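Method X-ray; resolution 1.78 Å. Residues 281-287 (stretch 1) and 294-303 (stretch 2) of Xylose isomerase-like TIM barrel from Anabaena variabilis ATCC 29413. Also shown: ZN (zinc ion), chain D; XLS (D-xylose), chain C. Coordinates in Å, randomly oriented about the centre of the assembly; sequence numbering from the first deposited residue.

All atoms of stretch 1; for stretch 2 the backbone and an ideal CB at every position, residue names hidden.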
# COMPACT_ATOMS: atom_id res chain seq x y z
N GLU A 281 -22.08 6.35 20.13
CA GLU A 281 -20.85 5.75 19.61
C GLU A 281 -19.95 6.80 18.93
O GLU A 281 -20.15 7.14 17.77
CB GLU A 281 -21.15 4.61 18.67
CG GLU A 281 -19.88 3.76 18.46
CD GLU A 281 -20.10 2.63 17.52
OE1 GLU A 281 -20.66 2.93 16.44
OE2 GLU A 281 -19.69 1.49 17.84
N ILE A 282 -18.98 7.29 19.68
CA ILE A 282 -18.04 8.28 19.23
C ILE A 282 -16.65 7.60 19.16
O ILE A 282 -16.16 7.01 20.15
CB ILE A 282 -18.03 9.51 20.22
CG1 ILE A 282 -19.41 10.22 20.17
CG2 ILE A 282 -16.89 10.50 19.87
CD1 ILE A 282 -19.53 11.40 21.15
N PHE A 283 -16.03 7.72 17.98
CA PHE A 283 -14.72 7.17 17.68
C PHE A 283 -13.71 8.28 17.93
O PHE A 283 -13.59 9.20 17.14
CB PHE A 283 -14.65 6.68 16.24
CG PHE A 283 -15.40 5.41 16.01
CD1 PHE A 283 -16.77 5.42 15.95
CD2 PHE A 283 -14.73 4.20 15.89
CE1 PHE A 283 -17.50 4.23 15.74
CE2 PHE A 283 -15.47 3.01 15.65
CZ PHE A 283 -16.85 3.06 15.60
N ASN A 284 -13.02 8.25 19.05
CA ASN A 284 -12.03 9.30 19.32
C ASN A 284 -10.82 9.16 18.35
O ASN A 284 -10.59 8.09 17.80
CB ASN A 284 -11.64 9.27 20.79
CG ASN A 284 -10.95 10.52 21.26
OD1 ASN A 284 -10.88 11.49 20.51
ND2 ASN A 284 -10.43 10.50 22.51
N ALA A 285 -10.11 10.25 18.08
CA ALA A 285 -8.89 10.19 17.24
C ALA A 285 -7.73 9.56 18.04
O ALA A 285 -6.79 10.22 18.47
CB ALA A 285 -8.55 11.57 16.66
N ILE A 286 -7.85 8.24 18.27
CA ILE A 286 -6.87 7.44 18.98
C ILE A 286 -6.13 6.68 17.90
O ILE A 286 -6.71 6.44 16.80
CB ILE A 286 -7.48 6.45 20.08
CG1 ILE A 286 -8.53 5.50 19.47
CG2 ILE A 286 -8.04 7.25 21.25
CD1 ILE A 286 -9.00 4.37 20.42
N PRO A 287 -4.90 6.23 18.19
CA PRO A 287 -4.12 5.50 17.17
C PRO A 287 -4.87 4.39 16.41
O PRO A 287 -4.68 4.24 15.20
CB PRO A 287 -2.96 4.94 17.98
CG PRO A 287 -2.71 6.03 19.00
CD PRO A 287 -4.10 6.39 19.43
N UNK A 294 -9.58 7.81 8.72
CA UNK A 294 -9.03 9.01 8.05
C UNK A 294 -9.40 10.25 8.82
O UNK A 294 -10.04 11.16 8.32
CB UNK A 294 -9.54 9.12 6.61
N UNK A 295 -8.98 10.26 10.09
CA UNK A 295 -9.38 11.28 11.02
C UNK A 295 -8.43 12.47 10.97
O UNK A 295 -7.34 12.42 11.47
CB UNK A 295 -9.45 10.71 12.44
N UNK A 296 -8.90 13.53 10.32
CA UNK A 296 -8.16 14.77 10.19
C UNK A 296 -8.47 15.69 11.40
O UNK A 296 -7.71 16.63 11.67
CB UNK A 296 -8.51 15.46 8.87
N UNK A 297 -9.57 15.43 12.11
CA UNK A 297 -9.97 16.22 13.27
C UNK A 297 -9.05 16.00 14.48
O UNK A 297 -8.51 14.90 14.68
CB UNK A 297 -11.41 15.88 13.65
N UNK A 298 -8.99 17.01 15.32
CA UNK A 298 -8.21 16.89 16.54
C UNK A 298 -8.84 15.89 17.53
O UNK A 298 -10.08 15.69 17.56
CB UNK A 298 -8.07 18.26 17.20
N UNK A 299 -7.95 15.29 18.33
CA UNK A 299 -8.32 14.32 19.35
C UNK A 299 -9.06 15.03 20.49
O UNK A 299 -8.74 16.16 20.84
CB UNK A 299 -7.08 13.59 19.88
N UNK A 300 -10.07 14.34 21.03
CA UNK A 300 -10.74 14.79 22.26
C UNK A 300 -9.84 14.17 23.33
O UNK A 300 -9.96 12.97 23.66
CB UNK A 300 -12.20 14.36 22.36
N UNK A 301 -8.91 14.98 23.84
CA UNK A 301 -7.88 14.48 24.73
C UNK A 301 -8.44 13.82 25.97
O UNK A 301 -9.42 14.29 26.54
CB UNK A 301 -6.95 15.62 25.14
N UNK A 302 -7.82 12.72 26.36
CA UNK A 302 -8.30 11.89 27.45
C UNK A 302 -7.62 12.35 28.74
O UNK A 302 -6.41 12.19 28.86
CB UNK A 302 -8.03 10.41 27.18
N UNK A 303 -8.39 12.91 29.71
CA UNK A 303 -7.78 13.35 30.97
C UNK A 303 -7.00 12.25 31.69
O UNK A 303 -7.51 11.13 31.81
CB UNK A 303 -8.87 13.89 31.90
ZN ZN D . -21.45 1.54 15.08
C1 XLS C . -17.07 0.44 13.31
C2 XLS C . -17.05 -1.05 13.67
C3 XLS C . -15.61 -1.61 13.97
C4 XLS C . -15.56 -2.63 15.09
O1 XLS C . -17.94 1.05 12.36
O2 XLS C . -18.00 -1.35 14.69
O3 XLS C . -14.56 -0.70 14.29
O4 XLS C . -16.54 -3.61 14.84

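Position 294 has nothing of stretch 1 within 5.5 Å of its ideal CB, and its phi/psi of 53/59 is a left-handed conformation that glycine or asparagine adopts most easily. Stretch 1 sets no condition here; the residue is Arg294, which makes no contact with it.

At position 295 the CA-to-CB bond points toward stretch 1, and the ideal CB lies 4.4 Å from Ala285 CB. A methyl and the backbone beside it invite an apolar side chain of moderate size, such as valine, leucine, isoleucine or methionine. Leu295 (chi1 m, chi2 t) sets its CD1 3.6 Å from Ala285 CA and 4.0 Å from Ala285 CB.

Position 296 points away and asks for nothing from stretch 1, so almost any side chain would do as far as that stretch is concerned; it is Thr296.

Position 297 starts sideways, too far for a short side chain to reach stretch 1. The carbonyl of Phe283 is an acceptor, so a long donor, lysine or arginine, would suit. Arg297, with chi1 p, brings its guanidinium edge-on to that carbonyl: NH1 and NH2 each donate to Phe283 O at 3.0 Å, a forked arrangement that lysine's single amino group could not reproduce. NH1 also donates to water 1 at 3.0 Å.

Position 298 points away, leaving the side chain free of stretch 1, which would accept almost any type here. Arg298 contributes through its backbone instead: water 1 donates to Arg298 O (2.6 Å) and to Asn284 OD1 (3.2 Å).

Position 299 runs sideways past Ala285, its ideal CB 3.7 Å from Ala285 O. A flexible aliphatic chain could lie along this surface, so methionine, glutamine, lysine or arginine would all be plausible. Lys299, fully extended, puts CG 3.4 Å from Ala285 O and CE 3.9 Å from Ile286 CG2; its NZ bonds elsewhere in the structure.

At position 300 the backbone does the polar work. The backbone N of 300 donates to Asn284 OD1 (3.0 Å) while Asn284 ND2 donates to the O of 300 (2.8 Å), so one amide side chain satisfies both backbone groups. The CB points sideways, and Ile282 offers an apolar neighbour to a large side chain such as leucine, methionine or an aromatic. Phe300 brings CE2 3.9 Å from Ile282 CG2.

Position 301 points away, so stretch 1 would tolerate almost any side chain; Trp301 makes no contact with it.

Position 302 points toward stretch 1, its ideal CB 5.2 Å from Asn284 ND2, with Ile286 beyond. Leucine, isoleucine or methionine could span this gap. Ile302 places CD1 4.2 Å from Ile286 CG2 and CG1 3.8 Å from Asn284 ND2.

Position 303 is out of reach; its phi of -56° suits proline, and it is Pro303.

Stretch 2, residues 294-303: RLTRRKFWIP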
# COMPACT_ATOMS: atom_id res chain seq x y z
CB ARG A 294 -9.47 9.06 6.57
CG ARG A 294 -8.88 7.86 5.82
CD ARG A 294 -9.27 7.89 4.37
NE ARG A 294 -8.48 6.93 3.62
CZ ARG A 294 -8.61 6.65 2.33
NH1 ARG A 294 -9.56 7.17 1.57
NH2 ARG A 294 -7.76 5.78 1.78
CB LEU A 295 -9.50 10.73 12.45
CG LEU A 295 -10.54 9.62 12.69
CD1 LEU A 295 -10.47 9.09 14.14
CD2 LEU A 295 -11.94 10.11 12.29
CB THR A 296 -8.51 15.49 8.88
OG1 THR A 296 -9.86 15.92 8.96
CG2 THR A 296 -8.32 14.54 7.61
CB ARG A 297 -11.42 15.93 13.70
CG ARG A 297 -11.79 14.43 14.00
CD ARG A 297 -13.22 14.32 14.53
NE ARG A 297 -13.81 13.00 14.27
CZ ARG A 297 -13.69 11.92 15.03
NH1 ARG A 297 -12.97 11.93 16.14
NH2 ARG A 297 -14.29 10.78 14.65
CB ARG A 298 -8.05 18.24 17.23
CG ARG A 298 -7.26 19.24 16.46
CD ARG A 298 -7.04 20.48 17.32
NE ARG A 298 -6.33 21.50 16.56
CZ ARG A 298 -5.00 21.58 16.40
NH1 ARG A 298 -4.15 20.70 16.94
NH2 ARG A 298 -4.50 22.57 15.65
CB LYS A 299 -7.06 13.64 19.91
CG LYS A 299 -7.31 12.51 20.95
CD LYS A 299 -6.02 11.87 21.40
CE LYS A 299 -6.27 10.62 22.23
NZ LYS A 299 -4.99 10.05 22.78
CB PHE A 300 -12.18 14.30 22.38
CG PHE A 300 -12.98 14.46 21.12
CD1 PHE A 300 -13.06 15.69 20.50
CD2 PHE A 300 -13.69 13.38 20.59
CE1 PHE A 300 -13.83 15.88 19.36
CE2 PHE A 300 -14.47 13.56 19.44
CZ PHE A 300 -14.52 14.81 18.81
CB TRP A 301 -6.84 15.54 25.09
CG TRP A 301 -7.36 16.74 25.73
CD1 TRP A 301 -7.81 17.85 25.11
CD2 TRP A 301 -7.41 17.02 27.14
NE1 TRP A 301 -8.19 18.78 26.02
CE2 TRP A 301 -7.94 18.32 27.28
CE3 TRP A 301 -7.09 16.29 28.29
CZ2 TRP A 301 -8.16 18.92 28.52
CZ3 TRP A 301 -7.31 16.89 29.55
CH2 TRP A 301 -7.85 18.20 29.64
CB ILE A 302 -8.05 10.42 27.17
CG1 ILE A 302 -8.77 10.00 25.87
CG2 ILE A 302 -8.60 9.57 28.34
CD1 ILE A 302 -8.20 8.68 25.24
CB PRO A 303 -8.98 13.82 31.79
CG PRO A 303 -9.94 14.28 30.77
CD PRO A 303 -9.84 13.18 29.74
O HOH W 1 -11.39 13.56 18.12
O HOH W 2 -19.72 1.72 14.04
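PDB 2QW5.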